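Local structure of Serine/threonine-protein kinase Tel1 (Chaetomium thermophilum, 6SKY) at residues 1437-1442 with 1481-1486; 1472-1477 with 1534-1539; 1543-1548 with 1555-1560. The protein phosphorylates proteins on serine and threonine using ATP, and probably acts as a DNA damage sensor that activates checkpoint signalling. All coordinates share one frame; numbering follows the deposited sequence.

Contact 1 of 3, residues 1437-1442 with 1481-1486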
# COMPACT_ATOMS: atom_id res chain seq x y z
N SER A 1437 47.43 -31.75 -49.68
CA SER A 1437 47.11 -33.14 -49.97
C SER A 1437 48.20 -34.10 -49.50
O SER A 1437 47.90 -35.21 -49.05
CB SER A 1437 46.88 -33.33 -51.46
OG SER A 1437 45.94 -32.39 -51.94
N LEU A 1438 49.47 -33.70 -49.60
CA LEU A 1438 50.55 -34.54 -49.10
C LEU A 1438 50.60 -34.57 -47.59
O LEU A 1438 51.19 -35.50 -47.02
CB LEU A 1438 51.89 -34.05 -49.64
CG LEU A 1438 52.08 -34.15 -51.15
CD1 LEU A 1438 53.30 -33.37 -51.57
CD2 LEU A 1438 52.18 -35.60 -51.55
N ARG A 1439 50.02 -33.57 -46.93
CA ARG A 1439 49.95 -33.57 -45.47
C ARG A 1439 49.30 -34.84 -44.92
O ARG A 1439 49.46 -35.13 -43.74
CB ARG A 1439 49.18 -32.34 -45.00
CG ARG A 1439 49.44 -31.94 -43.57
CD ARG A 1439 48.69 -30.67 -43.24
NE ARG A 1439 47.32 -30.74 -43.71
CZ ARG A 1439 46.33 -31.30 -43.02
NH1 ARG A 1439 46.56 -31.82 -41.82
NH2 ARG A 1439 45.10 -31.33 -43.52
N VAL A 1440 48.58 -35.59 -45.75
CA VAL A 1440 47.98 -36.84 -45.30
C VAL A 1440 49.02 -37.95 -45.26
O VAL A 1440 49.09 -38.72 -44.30
CB VAL A 1440 46.80 -37.22 -46.21
CG1 VAL A 1440 46.34 -38.63 -45.90
CG2 VAL A 1440 45.66 -36.23 -46.04
N PHE A 1441 49.83 -38.05 -46.31
CA PHE A 1441 50.85 -39.10 -46.36
C PHE A 1441 52.02 -38.80 -45.44
O PHE A 1441 52.73 -39.73 -45.05
CB PHE A 1441 51.34 -39.28 -47.79
CG PHE A 1441 50.25 -39.50 -48.78
CD1 PHE A 1441 49.52 -40.68 -48.77
CD2 PHE A 1441 49.94 -38.54 -49.71
CE1 PHE A 1441 48.51 -40.88 -49.68
CE2 PHE A 1441 48.93 -38.74 -50.63
CZ PHE A 1441 48.22 -39.91 -50.61
N VAL A 1442 52.24 -37.54 -45.09
CA VAL A 1442 53.37 -37.18 -44.25
C VAL A 1442 53.32 -37.92 -42.91
O VAL A 1442 54.37 -38.23 -42.32
CB VAL A 1442 53.42 -35.65 -44.06
CG1 VAL A 1442 54.30 -35.27 -42.90
CG2 VAL A 1442 53.91 -35.00 -45.33
N LEU A 1481 52.65 -29.08 -38.02
CA LEU A 1481 53.39 -29.26 -36.78
C LEU A 1481 52.59 -30.09 -35.79
O LEU A 1481 53.16 -30.94 -35.09
CB LEU A 1481 53.74 -27.90 -36.19
CG LEU A 1481 54.73 -27.09 -37.03
CD1 LEU A 1481 54.83 -25.68 -36.51
CD2 LEU A 1481 56.10 -27.75 -37.03
N ALA A 1482 51.27 -29.89 -35.72
CA ALA A 1482 50.45 -30.69 -34.83
C ALA A 1482 50.49 -32.17 -35.23
O ALA A 1482 50.70 -33.04 -34.38
CB ALA A 1482 49.02 -30.17 -34.84
N ASP A 1483 50.28 -32.46 -36.51
CA ASP A 1483 50.26 -33.85 -36.94
C ASP A 1483 51.63 -34.50 -36.82
O ASP A 1483 51.72 -35.71 -36.56
CB ASP A 1483 49.75 -33.97 -38.37
CG ASP A 1483 48.23 -34.03 -38.44
OD1 ASP A 1483 47.59 -33.88 -37.39
OD2 ASP A 1483 47.69 -34.25 -39.54
N LEU A 1484 52.71 -33.74 -36.98
CA LEU A 1484 54.04 -34.30 -36.76
C LEU A 1484 54.26 -34.61 -35.29
O LEU A 1484 54.69 -35.71 -34.94
CB LEU A 1484 55.11 -33.34 -37.28
CG LEU A 1484 55.27 -33.34 -38.79
CD1 LEU A 1484 56.33 -32.35 -39.22
CD2 LEU A 1484 55.59 -34.74 -39.29
N ARG A 1485 53.97 -33.64 -34.41
CA ARG A 1485 54.13 -33.87 -32.98
C ARG A 1485 53.32 -35.07 -32.51
O ARG A 1485 53.74 -35.78 -31.59
CB ARG A 1485 53.73 -32.62 -32.20
CG ARG A 1485 53.94 -32.75 -30.71
CD ARG A 1485 55.40 -33.01 -30.39
NE ARG A 1485 56.22 -31.82 -30.57
CZ ARG A 1485 57.55 -31.83 -30.54
NH1 ARG A 1485 58.20 -32.96 -30.36
NH2 ARG A 1485 58.22 -30.70 -30.71
N VAL A 1486 52.16 -35.32 -33.13
CA VAL A 1486 51.43 -36.54 -32.81
C VAL A 1486 52.14 -37.75 -33.41
O VAL A 1486 52.18 -38.83 -32.81
CB VAL A 1486 49.97 -36.44 -33.28
CG1 VAL A 1486 49.26 -37.76 -33.09
CG2 VAL A 1486 49.25 -35.35 -32.52
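In the alpha-solenoid part of Tel1, Arg1439 and Val1442 of segment 1437-1442 meet Asp1483 and Leu1484 on helix 1470-1487. The contact is small. One charged pair and one apolar pair carry it. Arg1439 NH1 forms a salt bridge with Asp1483 OD2 at 3.5 Å. This is a long ion pair with no hydrogen bond in it. The two side chains cross at about a right angle. OD2 lies at the edge of the guanidinium, near its plane, and the guanidinium and carboxylate planes are turned 36° apart. The arginine chain runs extended from its backbone and then bends at CG-CD (chi3 47°), which carries NH1 over to the aspartate. Asp1483 needs less reach, since its CB already points toward the other segment. The apolar pair is Val1442 CG1 and Leu1484 CD2, 3.9 Å apart. Each residue gives a single methyl to this touch. CG1 of Val1442 sits opposite its own backbone N (chi1 164°), which aims this methyl at Leu1484 CD2. Both apolar residues are buried, while the charged pair is partly exposed. The backbones stay well apart, with 8.1 Å between the CA atoms of Val1442 and Leu1484. Neighbouring helices complete the surroundings of the apolar pair. Val1442 also packs on Ala1451 and Leu1452 of helix 1448-1461, and Leu1484 rests on Phe1511 of helix 1502-1521.

Contact 2 of 3, residues 1472-1477 with 1534-1539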
# COMPACT_ATOMS: atom_id res chain seq x y z
N PHE A 1472 47.56 -18.64 -45.47
CA PHE A 1472 47.63 -20.06 -45.79
C PHE A 1472 48.75 -20.74 -45.01
O PHE A 1472 48.57 -21.85 -44.50
CB PHE A 1472 47.85 -20.27 -47.29
CG PHE A 1472 48.33 -21.65 -47.64
CD1 PHE A 1472 47.44 -22.69 -47.79
CD2 PHE A 1472 49.68 -21.90 -47.81
CE1 PHE A 1472 47.88 -23.95 -48.10
CE2 PHE A 1472 50.12 -23.15 -48.12
CZ PHE A 1472 49.22 -24.18 -48.27
N LEU A 1473 49.90 -20.08 -44.92
CA LEU A 1473 51.05 -20.70 -44.28
C LEU A 1473 50.85 -20.85 -42.79
O LEU A 1473 51.33 -21.82 -42.20
CB LEU A 1473 52.31 -19.90 -44.57
CG LEU A 1473 53.60 -20.55 -44.07
CD1 LEU A 1473 53.71 -21.96 -44.58
CD2 LEU A 1473 54.78 -19.74 -44.51
N ALA A 1474 50.14 -19.92 -42.15
CA ALA A 1474 49.85 -20.07 -40.73
C ALA A 1474 49.07 -21.35 -40.46
O ALA A 1474 49.47 -22.16 -39.62
CB ALA A 1474 49.06 -18.86 -40.24
N GLY A 1475 47.97 -21.55 -41.18
CA GLY A 1475 47.17 -22.74 -40.96
C GLY A 1475 47.89 -24.01 -41.36
O GLY A 1475 47.80 -25.02 -40.66
N TYR A 1476 48.60 -23.98 -42.48
CA TYR A 1476 49.34 -25.17 -42.90
C TYR A 1476 50.42 -25.52 -41.89
O TYR A 1476 50.60 -26.70 -41.56
CB TYR A 1476 49.95 -24.95 -44.28
CG TYR A 1476 50.79 -26.13 -44.72
CD1 TYR A 1476 50.19 -27.32 -45.08
CD2 TYR A 1476 52.17 -26.05 -44.74
CE1 TYR A 1476 50.93 -28.39 -45.46
CE2 TYR A 1476 52.92 -27.12 -45.12
CZ TYR A 1476 52.30 -28.29 -45.48
OH TYR A 1476 53.04 -29.37 -45.86
N ALA A 1477 51.14 -24.53 -41.39
CA ALA A 1477 52.18 -24.77 -40.40
C ALA A 1477 51.58 -25.34 -39.12
O ALA A 1477 52.11 -26.30 -38.56
CB ALA A 1477 52.92 -23.47 -40.11
N GLN A 1534 52.95 -10.78 -34.80
CA GLN A 1534 53.20 -11.37 -33.49
C GLN A 1534 52.34 -12.60 -33.26
O GLN A 1534 52.79 -13.57 -32.64
CB GLN A 1534 52.97 -10.33 -32.39
CG GLN A 1534 53.92 -9.15 -32.47
CD GLN A 1534 53.74 -8.19 -31.31
OE1 GLN A 1534 53.02 -8.49 -30.36
NE2 GLN A 1534 54.39 -7.04 -31.39
N ALA A 1535 51.11 -12.59 -33.77
CA ALA A 1535 50.26 -13.77 -33.68
C ALA A 1535 50.87 -14.93 -34.45
O ALA A 1535 50.87 -16.07 -33.97
CB ALA A 1535 48.86 -13.46 -34.20
N PHE A 1536 51.39 -14.66 -35.65
CA PHE A 1536 52.05 -15.70 -36.43
C PHE A 1536 53.25 -16.26 -35.68
O PHE A 1536 53.42 -17.48 -35.58
CB PHE A 1536 52.48 -15.12 -37.78
CG PHE A 1536 53.01 -16.14 -38.73
CD1 PHE A 1536 52.18 -16.78 -39.61
CD2 PHE A 1536 54.36 -16.44 -38.76
CE1 PHE A 1536 52.66 -17.72 -40.48
CE2 PHE A 1536 54.84 -17.38 -39.63
CZ PHE A 1536 53.99 -18.02 -40.49
N ARG A 1537 54.10 -15.37 -35.16
CA ARG A 1537 55.27 -15.82 -34.40
C ARG A 1537 54.86 -16.70 -33.24
O ARG A 1537 55.41 -17.79 -33.04
CB ARG A 1537 56.07 -14.62 -33.91
CG ARG A 1537 56.70 -13.79 -35.01
CD ARG A 1537 57.76 -14.59 -35.75
NE ARG A 1537 58.49 -13.75 -36.69
CZ ARG A 1537 59.50 -12.95 -36.35
NH1 ARG A 1537 59.89 -12.88 -35.09
NH2 ARG A 1537 60.11 -12.22 -37.28
N SER A 1538 53.88 -16.25 -32.45
CA SER A 1538 53.48 -16.99 -31.26
C SER A 1538 52.87 -18.34 -31.63
O SER A 1538 53.22 -19.36 -31.03
CB SER A 1538 52.51 -16.16 -30.44
OG SER A 1538 51.58 -15.51 -31.28
N ILE A 1539 51.97 -18.36 -32.61
CA ILE A 1539 51.34 -19.61 -33.01
C ILE A 1539 52.39 -20.61 -33.46
O ILE A 1539 52.46 -21.74 -32.97
CB ILE A 1539 50.29 -19.36 -34.10
CG1 ILE A 1539 49.01 -18.78 -33.50
CG2 ILE A 1539 49.96 -20.65 -34.83
CD1 ILE A 1539 48.00 -18.35 -34.53
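The ring of Phe1536, on helix 1530-1543, reaches across to the backbone and side chains of Leu1473 and Ala1474 on helix 1470-1487. It is the only aromatic ring of the two segments that takes part. Its CG lies opposite the backbone N (chi1 -173°), which sends the ring over to the facing helix. The ring leads with the side formed by CD1, CE1 and CZ. Phe1536 CE1 comes within 3.7 Å of Ala1474 CA. The methyl of Ala1474 touches the same side of the ring, with Ala1474 CB 3.8 Å from both CE1 and CD1 of Phe1536. Ala1474 meets the ring at a slant, neither squarely over a face nor in the ring plane. Leu1473 is placed differently. Leu1473 C lies at the ring edge, near the plane, 4.3 Å from Phe1536 CE1. The leucine side chain adds a looser touch, with Leu1473 CG 4.4 Å from Phe1536 CZ. One side of the ring therefore lies against the turn that carries both residues. The side-chain pairs are apolar, the ring also rests on backbone, and all three residues are buried. The small methyl of Ala1474 probably helps the helices come close, with CA of Ala1474 and CA of Phe1536 6.5 Å apart. This is helix-to-helix packing inside the alpha-solenoid, far from the annotated sites. Phe1536 also meets the rings of Tyr1522 and Phe1527. Leu1519 of helix 1502-1521 packs on Phe1536, and Leu1575, from a loop, reaches both Ala1474 and Phe1536.

Contact 3 of 3, residues 1543-1548 with 1555-1560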
# COMPACT_ATOMS: atom_id res chain seq x y z
N ALA A 1543 53.50 -23.89 -31.29
CA ALA A 1543 53.18 -25.17 -31.91
C ALA A 1543 54.43 -26.03 -32.09
O ALA A 1543 54.34 -27.26 -32.04
CB ALA A 1543 52.49 -24.96 -33.25
N ALA A 1544 55.58 -25.40 -32.31
CA ALA A 1544 56.80 -26.17 -32.52
C ALA A 1544 57.24 -26.96 -31.29
O ALA A 1544 58.11 -27.83 -31.43
CB ALA A 1544 57.93 -25.23 -32.95
N HIS A 1545 56.68 -26.70 -30.11
CA HIS A 1545 57.17 -27.30 -28.88
C HIS A 1545 56.08 -27.89 -28.00
O HIS A 1545 56.35 -28.19 -26.83
CB HIS A 1545 57.97 -26.28 -28.07
CG HIS A 1545 59.21 -25.80 -28.76
ND1 HIS A 1545 59.27 -24.60 -29.43
CD2 HIS A 1545 60.43 -26.37 -28.89
CE1 HIS A 1545 60.48 -24.45 -29.95
NE2 HIS A 1545 61.20 -25.51 -29.63
N ILE A 1546 54.87 -28.08 -28.51
CA ILE A 1546 53.79 -28.61 -27.70
C ILE A 1546 54.05 -30.08 -27.39
O ILE A 1546 54.96 -30.69 -27.96
CB ILE A 1546 52.42 -28.45 -28.40
CG1 ILE A 1546 52.49 -29.01 -29.81
CG2 ILE A 1546 52.00 -27.00 -28.41
CD1 ILE A 1546 51.21 -28.84 -30.58
N ARG A 1547 53.27 -30.63 -26.47
CA ARG A 1547 53.26 -32.05 -26.19
C ARG A 1547 52.09 -32.70 -26.91
O ARG A 1547 51.45 -32.10 -27.78
CB ARG A 1547 53.20 -32.28 -24.68
CG ARG A 1547 54.47 -31.93 -23.94
CD ARG A 1547 54.24 -31.92 -22.44
NE ARG A 1547 53.42 -33.05 -22.00
CZ ARG A 1547 52.16 -32.94 -21.60
NH1 ARG A 1547 51.57 -31.75 -21.58
NH2 ARG A 1547 51.49 -34.01 -21.21
N ALA A 1548 51.80 -33.95 -26.55
CA ALA A 1548 50.75 -34.69 -27.24
C ALA A 1548 49.36 -34.20 -26.84
O ALA A 1548 48.42 -34.26 -27.64
CB ALA A 1548 50.89 -36.18 -26.96
N GLY A 1555 51.61 -20.47 -18.57
CA GLY A 1555 53.00 -20.40 -18.96
C GLY A 1555 53.50 -21.57 -19.77
O GLY A 1555 54.65 -21.53 -20.22
N THR A 1556 52.70 -22.61 -19.98
CA THR A 1556 53.14 -23.73 -20.79
C THR A 1556 53.00 -23.38 -22.27
O THR A 1556 52.54 -22.31 -22.64
CB THR A 1556 52.34 -24.98 -20.44
OG1 THR A 1556 50.95 -24.75 -20.67
CG2 THR A 1556 52.54 -25.35 -18.99
N HIS A 1557 53.42 -24.31 -23.13
CA HIS A 1557 53.30 -24.08 -24.56
C HIS A 1557 51.90 -24.39 -25.06
O HIS A 1557 51.37 -23.66 -25.91
CB HIS A 1557 54.32 -24.93 -25.32
CG HIS A 1557 55.73 -24.45 -25.17
ND1 HIS A 1557 56.13 -23.18 -25.54
CD2 HIS A 1557 56.84 -25.07 -24.71
CE1 HIS A 1557 57.42 -23.04 -25.30
NE2 HIS A 1557 57.87 -24.17 -24.80
N GLU A 1558 51.28 -25.45 -24.54
CA GLU A 1558 49.95 -25.82 -24.98
C GLU A 1558 48.93 -24.75 -24.62
O GLU A 1558 48.03 -24.45 -25.41
CB GLU A 1558 49.55 -27.16 -24.38
CG GLU A 1558 50.54 -28.28 -24.63
CD GLU A 1558 51.73 -28.25 -23.71
OE1 GLU A 1558 52.01 -27.18 -23.12
OE2 GLU A 1558 52.41 -29.28 -23.56
N SER A 1559 49.06 -24.15 -23.44
CA SER A 1559 48.08 -23.14 -23.05
C SER A 1559 48.30 -21.83 -23.80
O SER A 1559 47.33 -21.15 -24.14
CB SER A 1559 48.15 -22.90 -21.55
OG SER A 1559 49.36 -22.28 -21.20
N ASN A 1560 49.55 -21.46 -24.07
CA ASN A 1560 49.80 -20.30 -24.91
C ASN A 1560 49.26 -20.50 -26.31
O ASN A 1560 48.68 -19.59 -26.90
CB ASN A 1560 51.29 -19.99 -24.96
CG ASN A 1560 51.86 -19.60 -23.62
OD1 ASN A 1560 51.17 -18.99 -22.80
ND2 ASN A 1560 53.11 -19.95 -23.38
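Glu1558 and His1557, in the first turn of helix 1557-1569, hold the loop residues His1545, Ile1546 and Arg1547. Glu1558 works through a single oxygen. Its OE2 accepts a bond from Arg1547 NH1 at 3.3 Å, which forms a salt bridge. NH1 comes from above the carboxylate plane, 55° out of it. The same OE2 also takes a weak bond from the backbone N of Arg1547, likewise 3.3 Å long. Both the backbone N, weakly, and the guanidinium of Arg1547 thus turn to one oxygen, and the arginine chain runs past Glu1558 OE2. A bend in the glutamate chain (chi2 80°) turns the carboxylate toward the loop. With an alanine here, the Arg1547 guanidinium would probably lose this charge partner and its backbone N this acceptor. The contact belongs to a helix-loop-helix connection. After helix 1530-1543 the chain makes a type I beta turn from Ala1543 to Ile1546, and it then returns to start helix 1557-1569. Thr1556 is the N-cap of that helix, its OG1 taking a weak bond from Ser1559 N. The glutamate near this helix start may also be favoured by the helix dipole. His1557 carries the other half. His1545 CB lies over one face of the His1557 ring, 3.9 Å from that ring's centroid, a CH-pi contact set toward the ring rim. The imidazoles themselves are oblique to each other, with centroids 5.5 Å apart. His1545 ND1 is bonded back to Glu1541 O. Between the two anchors lies buried Ile1546. Ile1546 CB is 4.2 Å from Glu1558 CG, and the isoleucine side chain also packs on Leu1561 and on Arg1485 of helix 1470-1487.

Helix 1470-1487 joins the three sites. Contacts 1 and 2 use different turns of it, and their centres are about 16 Å apart. They touch where Arg1439 CD packs at 3.9 Å from Tyr1476 CE1. Contact 3 lies about 17 Å from contact 1, centre to centre. Here Arg1485 NH2 probably donates a hydrogen bond to Ala1544 O at 3.0 Å, tying the loop to the helix. Contacts 2 and 3 have centres about 14 Å apart and follow each other along helix 1530-1543 and its loop. All three lie on the same side of the chain's centre, away from the pocket that holds the ATP analogue and magnesium.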